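PDB 4BQ2: B-agarase from Saccharophagus degradans, which hydrolyses the beta-1,4 linkages of agarose, working from a chain end as an exo-beta-agarase of glycoside hydrolase family 50. Local coordinates for residues E401-R406 and P421-N426; W410-L415 and V718-V723; K492-P497 and D580-V585. All blocks are in the same frame, centred on the assembly; numbering follows the deposited sequence.

Contact 1 of 3, residues E401-R406 and P421-N426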
ATOM      1  N   GLU A 401      12.357 -23.165  -2.364  1.00 14.72           N
ATOM      2  CA  GLU A 401      13.460 -23.582  -1.495  1.00 15.99           C
ATOM      3  C   GLU A 401      14.422 -22.439  -1.233  1.00 15.35           C
ATOM      4  O   GLU A 401      14.776 -22.183  -0.087  1.00 15.62           O
ATOM      5  CB  GLU A 401      14.232 -24.771  -2.083  1.00 18.35           C
ATOM      6  CG  GLU A 401      15.392 -25.171  -1.176  1.00 21.72           C
ATOM      7  CD  GLU A 401      16.061 -26.454  -1.614  1.00 26.59           C
ATOM      8  OE1 GLU A 401      15.374 -27.487  -1.642  1.00 25.56           O
ATOM      9  OE2 GLU A 401      17.269 -26.412  -1.911  1.00 26.11           O
ATOM     10  N   VAL A 402      14.848 -21.751  -2.302  1.00 13.59           N
ATOM     11  CA  VAL A 402      15.721 -20.590  -2.160  1.00 13.49           C
ATOM     12  C   VAL A 402      15.031 -19.480  -1.336  1.00 12.61           C
ATOM     13  O   VAL A 402      15.674 -18.807  -0.553  1.00 12.78           O
ATOM     14  CB  VAL A 402      16.105 -20.036  -3.578  1.00 12.70           C
ATOM     15  CG1 VAL A 402      16.764 -18.674  -3.487  1.00 12.44           C
ATOM     16  CG2 VAL A 402      17.034 -21.026  -4.299  1.00 12.91           C
ATOM     17  N   THR A 403      13.731 -19.266  -1.540  1.00 12.94           N
ATOM     18  CA  THR A 403      13.002 -18.243  -0.771  1.00 12.83           C
ATOM     19  C   THR A 403      13.070 -18.536   0.746  1.00 12.93           C
ATOM     20  O   THR A 403      13.392 -17.666   1.542  1.00 11.37           O
ATOM     21  CB  THR A 403      11.538 -18.152  -1.257  1.00 13.81           C
ATOM     22  OG1 THR A 403      11.558 -17.575  -2.580  1.00 14.14           O
ATOM     23  CG2 THR A 403      10.660 -17.299  -0.312  1.00 13.68           C
ATOM     24  N   VAL A 404      12.750 -19.760   1.135  1.00 12.55           N
ATOM     25  CA  VAL A 404      12.864 -20.142   2.558  1.00 15.09           C
ATOM     26  C   VAL A 404      14.330 -19.988   3.035  1.00 14.62           C
ATOM     27  O   VAL A 404      14.596 -19.405   4.098  1.00 15.08           O
ATOM     28  CB  VAL A 404      12.328 -21.593   2.829  1.00 15.33           C
ATOM     29  CG1 VAL A 404      12.571 -22.011   4.260  1.00 15.68           C
ATOM     30  CG2 VAL A 404      10.840 -21.670   2.556  1.00 14.80           C
ATOM     31  N   ASP A 405      15.285 -20.446   2.228  1.00 15.62           N
ATOM     32  CA  ASP A 405      16.712 -20.312   2.602  1.00 16.62           C
ATOM     33  C   ASP A 405      17.099 -18.838   2.777  1.00 16.54           C
ATOM     34  O   ASP A 405      17.851 -18.509   3.685  1.00 16.14           O
ATOM     35  CB  ASP A 405      17.629 -20.953   1.547  1.00 16.50           C
ATOM     36  CG  ASP A 405      17.634 -22.495   1.619  1.00 20.13           C
ATOM     37  OD1 ASP A 405      17.037 -23.102   2.575  1.00 18.12           O
ATOM     38  OD2 ASP A 405      18.239 -23.106   0.719  1.00 20.00           O
ATOM     39  N   ARG A 406      16.604 -17.966   1.887  1.00 16.00           N
ATOM     40  CA  ARG A 406      16.858 -16.521   2.023  1.00 15.31           C
ATOM     41  C   ARG A 406      16.259 -16.026   3.332  1.00 15.59           C
ATOM     42  O   ARG A 406      16.925 -15.358   4.088  1.00 15.59           O
ATOM     43  CB  ARG A 406      16.188 -15.734   0.897  1.00 14.86           C
ATOM     44  CG  ARG A 406      16.894 -15.868  -0.447  1.00 14.30           C
ATOM     45  CD  ARG A 406      15.984 -15.420  -1.576  1.00 14.09           C
ATOM     46  NE  ARG A 406      16.763 -15.064  -2.774  1.00 13.77           N
ATOM     47  CZ  ARG A 406      16.238 -14.788  -3.958  1.00 15.12           C
ATOM     48  NH1 ARG A 406      14.899 -14.787  -4.150  1.00 14.34           N
ATOM     49  NH2 ARG A 406      17.065 -14.509  -4.959  1.00 13.97           N
ATOM     50  N   PRO A 421       0.073 -21.064  -0.755  1.00 17.45           N
ATOM     51  CA  PRO A 421      -0.175 -22.240   0.073  1.00 17.65           C
ATOM     52  C   PRO A 421       0.803 -23.402  -0.125  1.00 17.72           C
ATOM     53  O   PRO A 421       0.874 -24.274   0.743  1.00 17.01           O
ATOM     54  CB  PRO A 421      -1.598 -22.670  -0.327  1.00 19.49           C
ATOM     55  CG  PRO A 421      -2.237 -21.404  -0.762  1.00 21.81           C
ATOM     56  CD  PRO A 421      -1.154 -20.636  -1.468  1.00 18.73           C
ATOM     57  N   ALA A 422       1.549 -23.412  -1.238  1.00 16.07           N
ATOM     58  CA  ALA A 422       2.555 -24.428  -1.449  1.00 16.31           C
ATOM     59  C   ALA A 422       3.683 -24.324  -0.385  1.00 14.82           C
ATOM     60  O   ALA A 422       4.387 -25.277  -0.178  1.00 15.23           O
ATOM     61  CB  ALA A 422       3.128 -24.325  -2.868  1.00 17.29           C
ATOM     62  N   TYR A 423       3.841 -23.172   0.274  1.00 13.92           N
ATOM     63  CA  TYR A 423       4.847 -23.009   1.346  1.00 13.67           C
ATOM     64  C   TYR A 423       4.326 -23.494   2.705  1.00 13.74           C
ATOM     65  O   TYR A 423       5.074 -23.579   3.662  1.00 13.26           O
ATOM     66  CB  TYR A 423       5.194 -21.537   1.577  1.00 14.67           C
ATOM     67  CG  TYR A 423       6.078 -20.899   0.549  1.00 14.44           C
ATOM     68  CD1 TYR A 423       7.458 -21.015   0.625  1.00 14.93           C
ATOM     69  CD2 TYR A 423       5.528 -20.164  -0.502  1.00 15.91           C
ATOM     70  CE1 TYR A 423       8.281 -20.415  -0.334  1.00 16.01           C
ATOM     71  CE2 TYR A 423       6.328 -19.577  -1.466  1.00 15.06           C
ATOM     72  CZ  TYR A 423       7.702 -19.698  -1.370  1.00 16.36           C
ATOM     73  OH  TYR A 423       8.500 -19.089  -2.292  1.00 15.71           O
ATOM     74  N   TYR A 424       3.048 -23.817   2.788  1.00 14.16           N
ATOM     75  CA  TYR A 424       2.446 -24.064   4.124  1.00 15.34           C
ATOM     76  C   TYR A 424       2.945 -25.326   4.820  1.00 17.07           C
ATOM     77  O   TYR A 424       2.770 -25.470   6.051  1.00 17.03           O
ATOM     78  CB  TYR A 424       0.927 -24.131   4.005  1.00 14.53           C
ATOM     79  CG  TYR A 424       0.264 -22.787   3.795  1.00 15.71           C
ATOM     80  CD1 TYR A 424       1.016 -21.601   3.618  1.00 15.59           C
ATOM     81  CD2 TYR A 424      -1.134 -22.708   3.671  1.00 15.18           C
ATOM     82  CE1 TYR A 424       0.369 -20.385   3.381  1.00 15.64           C
ATOM     83  CE2 TYR A 424      -1.762 -21.503   3.465  1.00 16.55           C
ATOM     84  CZ  TYR A 424      -1.013 -20.352   3.305  1.00 16.38           C
ATOM     85  OH  TYR A 424      -1.719 -19.179   3.061  1.00 17.74           O
ATOM     86  N   ASP A 425       3.550 -26.236   4.057  1.00 16.82           N
ATOM     87  CA  ASP A 425       4.179 -27.404   4.669  1.00 18.45           C
ATOM     88  C   ASP A 425       5.702 -27.369   4.664  1.00 18.00           C
ATOM     89  O   ASP A 425       6.333 -28.414   4.775  1.00 17.28           O
ATOM     90  CB  ASP A 425       3.658 -28.724   4.053  1.00 19.65           C
ATOM     91  CG  ASP A 425       4.041 -28.889   2.589  1.00 22.72           C
ATOM     92  OD1 ASP A 425       4.475 -27.900   1.971  1.00 25.64           O
ATOM     93  OD2 ASP A 425       3.897 -30.011   2.052  1.00 23.09           O
ATOM     94  N   ASN A 426       6.307 -26.193   4.536  1.00 16.28           N
ATOM     95  CA  ASN A 426       7.766 -26.124   4.411  1.00 16.20           C
ATOM     96  C   ASN A 426       8.443 -26.626   5.670  1.00 16.82           C
ATOM     97  O   ASN A 426       9.495 -27.210   5.608  1.00 17.74           O
ATOM     98  CB  ASN A 426       8.217 -24.711   4.032  1.00 16.50           C
ATOM     99  CG  ASN A 426       8.278 -23.782   5.217  1.00 16.87           C
ATOM    100  OD1 ASN A 426       9.258 -23.807   5.951  1.00 17.14           O
ATOM    101  ND2 ASN A 426       7.238 -22.974   5.417  1.00 16.53           N
TER
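Tyr423 points its ring from the 421-426 loop at the helical segment 401-406, where Thr403 and Val404 receive it in different ways. With CG anti to the carbonyl carbon (chi1 -75°), the tyrosine extends toward the helix, and its phenol end comes in across Thr403 at about a right angle. The OH atom of Tyr423 lies 3.3 Å from CB of Thr403, while the methyl CG2 of Thr403 sits obliquely to the ring, 3.9 Å from CE1 of Tyr423. Val404 and the tyrosine slide past each other in opposite directions, and Val404 places CG2 in the plane of the ring, at its edge, 3.9 Å from CD1 of Tyr423. Short, branched side chains suit these helix positions, since each offers a methyl to the aromatic ring without holding the loop off. Threonine adds a hydroxyl, and its OG1 is hydrogen-bonded to Tyr701 OH and to Trp399 O one turn back along the helix. The loop follows helix 394-410, which probably belongs to the helical layer of the (beta/alpha)8 barrel expected of this family, and it packs back against that same helix and contains a type I beta turn from Tyr423 to Asn426. Two donors of Asn426 converge on the carbonyl O of Tyr423 within this turn: the backbone N at 3.0 Å and the side-chain ND2 at 2.9 Å. The ND2 bond is nearly straight (163°) and lies in the carbonyl plane. CG of Asn426 stands between the backbone N and the carbonyl carbon (chi1 81°), which brings ND2 back over the turn to this oxygen. OD1 of the amide accepts from the backbone N atoms of Arg428 and Ile429, which fixes its rotation, and it also lies 4.1 Å from CG1 of Val404.

Contact 2 of 3, residues W410-L415 and V718-V723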
ATOM      1  N   TRP A 410      18.352 -14.278   6.164  1.00 13.60           N
ATOM      2  CA  TRP A 410      18.132 -12.845   6.361  1.00 14.20           C
ATOM      3  C   TRP A 410      17.566 -12.578   7.742  1.00 15.29           C
ATOM      4  O   TRP A 410      17.422 -11.421   8.146  1.00 16.39           O
ATOM      5  CB  TRP A 410      17.151 -12.321   5.298  1.00 14.39           C
ATOM      6  CG  TRP A 410      17.645 -12.447   3.874  1.00 14.42           C
ATOM      7  CD1 TRP A 410      18.918 -12.757   3.451  1.00 14.43           C
ATOM      8  CD2 TRP A 410      16.868 -12.217   2.718  1.00 14.75           C
ATOM      9  NE1 TRP A 410      18.962 -12.747   2.073  1.00 15.35           N
ATOM     10  CE2 TRP A 410      17.708 -12.418   1.599  1.00 15.24           C
ATOM     11  CE3 TRP A 410      15.522 -11.857   2.511  1.00 14.14           C
ATOM     12  CZ2 TRP A 410      17.244 -12.295   0.293  1.00 14.84           C
ATOM     13  CZ3 TRP A 410      15.052 -11.738   1.197  1.00 15.41           C
ATOM     14  CH2 TRP A 410      15.931 -11.916   0.106  1.00 15.56           C
ATOM     15  N   GLY A 411      17.238 -13.663   8.447  1.00 16.68           N
ATOM     16  CA  GLY A 411      16.857 -13.604   9.869  1.00 15.94           C
ATOM     17  C   GLY A 411      15.374 -13.396  10.134  1.00 15.73           C
ATOM     18  O   GLY A 411      14.960 -13.201  11.287  1.00 15.85           O
ATOM     19  N   PHE A 412      14.563 -13.468   9.087  1.00 15.83           N
ATOM     20  CA  PHE A 412      13.132 -13.259   9.252  1.00 15.38           C
ATOM     21  C   PHE A 412      12.520 -14.420   9.977  1.00 15.10           C
ATOM     22  O   PHE A 412      12.925 -15.569   9.755  1.00 16.74           O
ATOM     23  CB  PHE A 412      12.461 -13.098   7.915  1.00 15.24           C
ATOM     24  CG  PHE A 412      12.686 -11.756   7.291  1.00 15.37           C
ATOM     25  CD1 PHE A 412      12.265 -10.607   7.938  1.00 15.60           C
ATOM     26  CD2 PHE A 412      13.323 -11.648   6.047  1.00 15.35           C
ATOM     27  CE1 PHE A 412      12.447  -9.337   7.373  1.00 15.18           C
ATOM     28  CE2 PHE A 412      13.502 -10.388   5.473  1.00 15.20           C
ATOM     29  CZ  PHE A 412      13.080  -9.239   6.141  1.00 15.42           C
ATOM     30  N   THR A 413      11.560 -14.136  10.845  1.00 14.77           N
ATOM     31  CA  THR A 413      11.019 -15.193  11.662  1.00 14.99           C
ATOM     32  C   THR A 413       9.750 -15.787  11.019  1.00 15.44           C
ATOM     33  O   THR A 413       9.200 -16.775  11.533  1.00 15.34           O
ATOM     34  CB  THR A 413      10.702 -14.704  13.077  1.00 14.55           C
ATOM     35  OG1 THR A 413       9.774 -13.634  13.008  1.00 13.17           O
ATOM     36  CG2 THR A 413      11.965 -14.238  13.829  1.00 14.87           C
ATOM     37  N   SER A 414       9.301 -15.221   9.893  1.00 13.77           N
ATOM     38  CA  SER A 414       8.097 -15.721   9.225  1.00 13.42           C
ATOM     39  C   SER A 414       8.074 -15.394   7.746  1.00 13.29           C
ATOM     40  O   SER A 414       8.823 -14.522   7.305  1.00 14.10           O
ATOM     41  CB  SER A 414       6.845 -15.057   9.837  1.00 13.44           C
ATOM     42  OG  SER A 414       6.837 -13.659   9.631  1.00 13.75           O
ATOM     43  N   LEU A 415       7.172 -16.079   7.034  1.00 12.89           N
ATOM     44  CA  LEU A 415       6.587 -15.674   5.731  1.00 12.05           C
ATOM     45  C   LEU A 415       5.311 -14.911   6.036  1.00 12.04           C
ATOM     46  O   LEU A 415       4.511 -15.355   6.850  1.00 11.79           O
ATOM     47  CB  LEU A 415       6.247 -16.914   4.884  1.00 11.80           C
ATOM     48  CG  LEU A 415       7.376 -17.962   4.796  1.00 12.25           C
ATOM     49  CD1 LEU A 415       6.959 -19.251   4.061  1.00 11.25           C
ATOM     50  CD2 LEU A 415       8.631 -17.383   4.169  1.00 12.88           C
ATOM     51  N   VAL A 718       9.414  -1.795  -4.306  1.00 16.36           N
ATOM     52  CA  VAL A 718       9.072  -2.168  -2.954  1.00 16.34           C
ATOM     53  C   VAL A 718       9.556  -3.579  -2.633  1.00 16.72           C
ATOM     54  O   VAL A 718       9.204  -4.127  -1.590  1.00 15.26           O
ATOM     55  CB  VAL A 718       7.566  -1.967  -2.681  1.00 15.43           C
ATOM     56  CG1 VAL A 718       7.247  -0.484  -2.760  1.00 16.74           C
ATOM     57  CG2 VAL A 718       6.699  -2.754  -3.653  1.00 17.35           C
ATOM     58  N   GLY A 719      10.400  -4.132  -3.515  1.00 14.75           N
ATOM     59  CA  GLY A 719      10.886  -5.515  -3.340  1.00 14.64           C
ATOM     60  C   GLY A 719      12.136  -5.616  -2.484  1.00 14.86           C
ATOM     61  O   GLY A 719      12.919  -4.660  -2.402  1.00 14.49           O
ATOM     62  N   PHE A 720      12.297  -6.764  -1.825  1.00 14.26           N
ATOM     63  CA  PHE A 720      13.631  -7.219  -1.397  1.00 14.12           C
ATOM     64  C   PHE A 720      14.408  -7.807  -2.584  1.00 13.38           C
ATOM     65  O   PHE A 720      15.624  -7.891  -2.541  1.00 13.79           O
ATOM     66  CB  PHE A 720      13.520  -8.232  -0.236  1.00 14.35           C
ATOM     67  CG  PHE A 720      13.649  -7.594   1.115  1.00 13.73           C
ATOM     68  CD1 PHE A 720      12.752  -6.614   1.526  1.00 14.35           C
ATOM     69  CD2 PHE A 720      14.709  -7.942   1.963  1.00 13.82           C
ATOM     70  CE1 PHE A 720      12.879  -6.023   2.790  1.00 14.50           C
ATOM     71  CE2 PHE A 720      14.843  -7.344   3.207  1.00 14.22           C
ATOM     72  CZ  PHE A 720      13.932  -6.377   3.629  1.00 13.97           C
ATOM     73  N   VAL A 721      13.701  -8.183  -3.638  1.00 13.93           N
ATOM     74  CA  VAL A 721      14.366  -8.618  -4.895  1.00 14.57           C
ATOM     75  C   VAL A 721      13.789  -7.848  -6.053  1.00 15.08           C
ATOM     76  O   VAL A 721      12.634  -7.417  -5.994  1.00 14.94           O
ATOM     77  CB  VAL A 721      14.225 -10.150  -5.156  1.00 14.85           C
ATOM     78  CG1 VAL A 721      14.826 -10.974  -3.998  1.00 15.55           C
ATOM     79  CG2 VAL A 721      12.771 -10.576  -5.417  1.00 13.86           C
ATOM     80  N   ASP A 722      14.561  -7.721  -7.137  1.00 14.56           N
ATOM     81  CA  ASP A 722      14.057  -7.049  -8.328  1.00 15.35           C
ATOM     82  C   ASP A 722      13.403  -8.034  -9.335  1.00 15.20           C
ATOM     83  O   ASP A 722      13.177  -9.213  -9.002  1.00 14.56           O
ATOM     84  CB  ASP A 722      15.184  -6.175  -8.921  1.00 15.20           C
ATOM     85  CG  ASP A 722      16.251  -6.966  -9.651  1.00 16.31           C
ATOM     86  OD1 ASP A 722      16.179  -8.230  -9.767  1.00 14.89           O
ATOM     87  OD2 ASP A 722      17.188  -6.276 -10.169  1.00 16.07           O
ATOM     88  N   VAL A 723      13.071  -7.563 -10.541  1.00 14.43           N
ATOM     89  CA  VAL A 723      12.357  -8.392 -11.536  1.00 14.17           C
ATOM     90  C   VAL A 723      13.184  -9.605 -12.002  1.00 14.44           C
ATOM     91  O   VAL A 723      12.626 -10.594 -12.493  1.00 14.64           O
ATOM     92  CB  VAL A 723      11.890  -7.529 -12.741  1.00 14.66           C
ATOM     93  CG1 VAL A 723      13.089  -7.073 -13.544  1.00 13.54           C
ATOM     94  CG2 VAL A 723      10.883  -8.266 -13.625  1.00 13.96           C
TER
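Trp410 and Phe720 have the nearest pair of CA atoms across the contact, and these are still 10.6 Å apart, so side chains alone bridge the gap between these irregular segments. Phe412 and Phe720 come from opposite directions, and the edge of Phe412 is directed at the face of Phe720 in an offset edge-to-face pair. Their centroids are 5.7 Å apart and their planes meet at 68°. CZ of Phe412 is 3.9 Å from CZ of Phe720. Trp410 instead slides past Phe720, its six-membered ring tilted by 34° and its CZ3 3.9 Å from CD2 of Phe720. This three-ring aromatic cluster forms where helix 394-410 ends in a Schellman motif. Gly411 there takes a positive phi of 89°, a conformation that comes easily without a side chain, and the chain turns so that Trp410 and Phe412 both face the 718-723 loop. Large flat rings suit the place because they can span so wide a separation with apolar contacts. Val721 adds a smaller piece: its methyl CG1 sits near the indole plane, 4.4 Å from CH2 of Trp410. Helix 729-739 packs on the cluster through Val732 and Ala735, and Leu286 of strand 280-287, probably part of the barrel, touches both phenylalanines.

Contact 3 of 3, residues K492-P497 and D580-V585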
ATOM      1  N   LYS A 492     -10.375  -2.642   4.133  1.00 15.04           N
ATOM      2  CA  LYS A 492     -11.777  -2.417   3.839  1.00 14.18           C
ATOM      3  C   LYS A 492     -12.086  -0.948   4.068  1.00 13.97           C
ATOM      4  O   LYS A 492     -11.505  -0.309   4.942  1.00 14.28           O
ATOM      5  CB  LYS A 492     -12.661  -3.319   4.726  1.00 14.78           C
ATOM      6  CG  LYS A 492     -12.325  -4.820   4.586  1.00 15.79           C
ATOM      7  CD  LYS A 492     -13.440  -5.716   5.165  1.00 17.04           C
ATOM      8  CE  LYS A 492     -14.602  -5.795   4.172  1.00 18.17           C
ATOM      9  NZ  LYS A 492     -14.276  -6.534   2.899  1.00 19.02           N
ATOM     10  N   SER A 493     -12.988  -0.407   3.262  1.00 14.08           N
ATOM     11  CA  SER A 493     -13.387   0.998   3.411  1.00 16.16           C
ATOM     12  C   SER A 493     -14.410   1.186   4.536  1.00 16.57           C
ATOM     13  O   SER A 493     -15.614   1.357   4.277  1.00 16.23           O
ATOM     14  CB  SER A 493     -13.931   1.527   2.078  1.00 14.74           C
ATOM     15  OG  SER A 493     -12.872   1.611   1.110  1.00 15.80           O
ATOM     16  N   PHE A 494     -13.924   1.189   5.779  1.00 17.90           N
ATOM     17  CA  PHE A 494     -14.784   1.341   6.947  1.00 18.45           C
ATOM     18  C   PHE A 494     -15.132   2.817   7.202  1.00 19.83           C
ATOM     19  O   PHE A 494     -15.998   3.122   8.023  1.00 19.78           O
ATOM     20  CB  PHE A 494     -14.103   0.780   8.203  1.00 17.51           C
ATOM     21  CG  PHE A 494     -14.282  -0.682   8.386  1.00 18.08           C
ATOM     22  CD1 PHE A 494     -15.494  -1.206   8.818  1.00 17.80           C
ATOM     23  CD2 PHE A 494     -13.205  -1.553   8.173  1.00 18.80           C
ATOM     24  CE1 PHE A 494     -15.640  -2.578   9.012  1.00 18.94           C
ATOM     25  CE2 PHE A 494     -13.348  -2.915   8.360  1.00 18.83           C
ATOM     26  CZ  PHE A 494     -14.555  -3.435   8.780  1.00 17.77           C
ATOM     27  N   GLY A 495     -14.433   3.726   6.525  1.00 20.33           N
ATOM     28  CA  GLY A 495     -14.722   5.175   6.614  1.00 20.56           C
ATOM     29  C   GLY A 495     -13.417   5.954   6.702  1.00 19.70           C
ATOM     30  O   GLY A 495     -12.565   5.627   7.526  1.00 19.52           O
ATOM     31  N   ARG A 496     -13.284   7.004   5.886  1.00 21.14           N
ATOM     32  CA  ARG A 496     -12.056   7.813   5.765  1.00 20.68           C
ATOM     33  C   ARG A 496     -12.014   8.947   6.798  1.00 21.75           C
ATOM     34  O   ARG A 496     -13.054   9.388   7.243  1.00 20.63           O
ATOM     35  CB  ARG A 496     -11.971   8.456   4.361  1.00 22.11           C
ATOM     36  CG  ARG A 496     -11.806   7.454   3.213  1.00 25.66           C
ATOM     37  CD  ARG A 496     -11.498   8.160   1.882  1.00 28.23           C
ATOM     38  NE  ARG A 496     -10.405   9.121   2.043  1.00 30.94           N
ATOM     39  CZ  ARG A 496      -9.150   8.951   1.619  1.00 33.90           C
ATOM     40  NH1 ARG A 496      -8.796   7.864   0.946  1.00 30.22           N
ATOM     41  NH2 ARG A 496      -8.242   9.904   1.848  1.00 35.95           N
ATOM     42  N   PRO A 497     -10.810   9.420   7.162  1.00 21.17           N
ATOM     43  CA  PRO A 497     -10.676  10.420   8.233  1.00 24.03           C
ATOM     44  C   PRO A 497     -10.690  11.866   7.755  1.00 23.83           C
ATOM     45  O   PRO A 497     -10.455  12.775   8.555  1.00 23.78           O
ATOM     46  CB  PRO A 497      -9.285  10.110   8.805  1.00 23.71           C
ATOM     47  CG  PRO A 497      -8.516   9.677   7.602  1.00 24.06           C
ATOM     48  CD  PRO A 497      -9.498   8.848   6.794  1.00 23.45           C
ATOM     49  N   ASP A 580     -18.798  -4.290  14.979  1.00 17.62           N
ATOM     50  CA  ASP A 580     -18.973  -5.443  15.879  1.00 18.58           C
ATOM     51  C   ASP A 580     -19.500  -6.694  15.170  1.00 17.99           C
ATOM     52  O   ASP A 580     -18.985  -7.800  15.383  1.00 17.04           O
ATOM     53  CB  ASP A 580     -19.943  -5.105  17.006  1.00 21.84           C
ATOM     54  CG  ASP A 580     -19.311  -4.286  18.121  1.00 27.49           C
ATOM     55  OD1 ASP A 580     -18.063  -4.190  18.226  1.00 27.67           O
ATOM     56  OD2 ASP A 580     -20.090  -3.726  18.925  1.00 31.97           O
ATOM     57  N   GLN A 581     -20.502  -6.507  14.309  1.00 16.75           N
ATOM     58  CA  GLN A 581     -21.098  -7.621  13.583  1.00 17.39           C
ATOM     59  C   GLN A 581     -20.139  -8.216  12.550  1.00 17.43           C
ATOM     60  O   GLN A 581     -20.102  -9.466  12.375  1.00 16.86           O
ATOM     61  CB  GLN A 581     -22.441  -7.198  12.952  1.00 17.14           C
ATOM     62  CG  GLN A 581     -23.129  -8.270  12.119  1.00 16.95           C
ATOM     63  CD  GLN A 581     -23.666  -9.473  12.907  1.00 19.07           C
ATOM     64  OE1 GLN A 581     -23.749  -9.464  14.144  1.00 18.57           O
ATOM     65  NE2 GLN A 581     -24.052 -10.517  12.177  1.00 19.45           N
ATOM     66  N   TYR A 582     -19.382  -7.341  11.859  1.00 16.90           N
ATOM     67  CA  TYR A 582     -18.359  -7.802  10.919  1.00 16.34           C
ATOM     68  C   TYR A 582     -17.371  -8.733  11.656  1.00 17.01           C
ATOM     69  O   TYR A 582     -17.157  -9.898  11.246  1.00 16.40           O
ATOM     70  CB  TYR A 582     -17.597  -6.626  10.264  1.00 16.86           C
ATOM     71  CG  TYR A 582     -16.418  -7.127   9.447  1.00 16.45           C
ATOM     72  CD1 TYR A 582     -16.586  -7.578   8.128  1.00 17.37           C
ATOM     73  CD2 TYR A 582     -15.144  -7.205  10.009  1.00 16.75           C
ATOM     74  CE1 TYR A 582     -15.499  -8.065   7.398  1.00 17.31           C
ATOM     75  CE2 TYR A 582     -14.072  -7.717   9.301  1.00 17.21           C
ATOM     76  CZ  TYR A 582     -14.254  -8.145   8.001  1.00 17.23           C
ATOM     77  OH  TYR A 582     -13.165  -8.629   7.328  1.00 17.14           O
ATOM     78  N   PHE A 583     -16.788  -8.229  12.753  1.00 16.94           N
ATOM     79  CA  PHE A 583     -15.748  -8.976  13.483  1.00 17.98           C
ATOM     80  C   PHE A 583     -16.258 -10.187  14.237  1.00 19.56           C
ATOM     81  O   PHE A 583     -15.553 -11.197  14.301  1.00 21.06           O
ATOM     82  CB  PHE A 583     -14.917  -8.060  14.399  1.00 17.10           C
ATOM     83  CG  PHE A 583     -13.995  -7.160  13.650  1.00 17.80           C
ATOM     84  CD1 PHE A 583     -12.891  -7.693  12.987  1.00 18.06           C
ATOM     85  CD2 PHE A 583     -14.255  -5.784  13.533  1.00 17.38           C
ATOM     86  CE1 PHE A 583     -12.062  -6.882  12.229  1.00 16.66           C
ATOM     87  CE2 PHE A 583     -13.399  -4.955  12.791  1.00 17.65           C
ATOM     88  CZ  PHE A 583     -12.296  -5.509  12.151  1.00 16.55           C
ATOM     89  N   LYS A 584     -17.495 -10.100  14.734  1.00 20.59           N
ATOM     90  CA  LYS A 584     -18.204 -11.228  15.359  1.00 21.02           C
ATOM     91  C   LYS A 584     -18.323 -12.382  14.373  1.00 20.65           C
ATOM     92  O   LYS A 584     -17.930 -13.528  14.675  1.00 19.47           O
ATOM     93  CB  LYS A 584     -19.592 -10.828  15.880  1.00 21.98           C
ATOM     94  CG  LYS A 584     -20.260 -11.917  16.738  1.00 25.55           C
ATOM     95  CD  LYS A 584     -21.650 -11.512  17.218  1.00 25.97           C
ATOM     96  CE  LYS A 584     -22.357 -12.660  17.927  1.00 29.43           C
ATOM     97  NZ  LYS A 584     -23.856 -12.529  17.862  1.00 25.67           N
ATOM     98  N   VAL A 585     -18.828 -12.087  13.184  1.00 19.29           N
ATOM     99  CA  VAL A 585     -19.040 -13.137  12.183  1.00 18.20           C
ATOM    100  C   VAL A 585     -17.716 -13.729  11.706  1.00 17.15           C
ATOM    101  O   VAL A 585     -17.585 -14.958  11.604  1.00 14.93           O
ATOM    102  CB  VAL A 585     -19.866 -12.636  10.980  1.00 18.60           C
ATOM    103  CG1 VAL A 585     -19.820 -13.623   9.822  1.00 19.73           C
ATOM    104  CG2 VAL A 585     -21.296 -12.428  11.400  1.00 17.71           C
TER
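Phe494 meets Tyr582 in a clear edge-to-face aromatic pair, the edge of the phenylalanine turned to the face of the tyrosine. The two planes stand at 81°, with centroids 5.7 Å apart. CZ of Phe494 does the touching: it hovers above the tyrosine ring toward its rim, 4.0 Å from CD2 of Tyr582. CG of Tyr582, anti to the backbone N (chi1 172°), carries the ring away from helix 565-593 toward the 492-497 loop. Phe583, the next residue on the helix, completes an aromatic group. CD2 of Tyr582 rests over the centre of the Phe583 ring, and CE2 of Phe583 lies 4.4 Å from CZ of Phe494.

Aliphatic packing comes from Lys492, whose methylenes cross the outer end of Tyr582 obliquely. Its CD lies 3.6 Å from OH of Tyr582, and its CE lies 4.0 Å from CE1 of the same ring. A lysine fits here because its long chain can pack on an aromatic ring while bends at chi3 and chi4 turn the ammonium group away from the ring.

Polar links run to a third party and not across the contact. Asp489 OD2 is hydrogen-bonded to OH of Tyr582, and NZ of Lys492 makes a long, weak ion pair with the same oxygen. Tyrosine thus serves twice, with its face for Phe494 and its hydroxyl for the aspartate. Val613 and Ala617 of helix 611-620 and Met454 adjoin the aromatic group.

Asp489 follows directly on strand 483-488 and Lys492 lies three residues further on. The arrangement is consistent with a (beta/alpha)8 barrel of clan GH-A, in which the general acid/base probably lies just past this strand, and here helix 565-593, probably one of the barrel helices, packs against the loop that follows this strand.

Overall arrangement
Contacts 1 and 2 are neighbours, their centres 12 Å apart, and both depend on helix 394-410: contact 1 packs on its middle and contact 2 forms at its end. They touch, Leu415 meeting Tyr423 and Asn426 while Arg406 meets Val721. Their segments alternate along the chain, and the helix is tied to the loop that follows it and to the distant 718-723 loop. Contact 3 opens after contact 1 has closed and is nested within the span closed by contact 2. Its centre lies 33 Å from contact 1 and 30 Å from contact 2. Contacts 1 and 3 set a loop on a helix, contact 2 a loop on a loop, within what is probably one catalytic barrel.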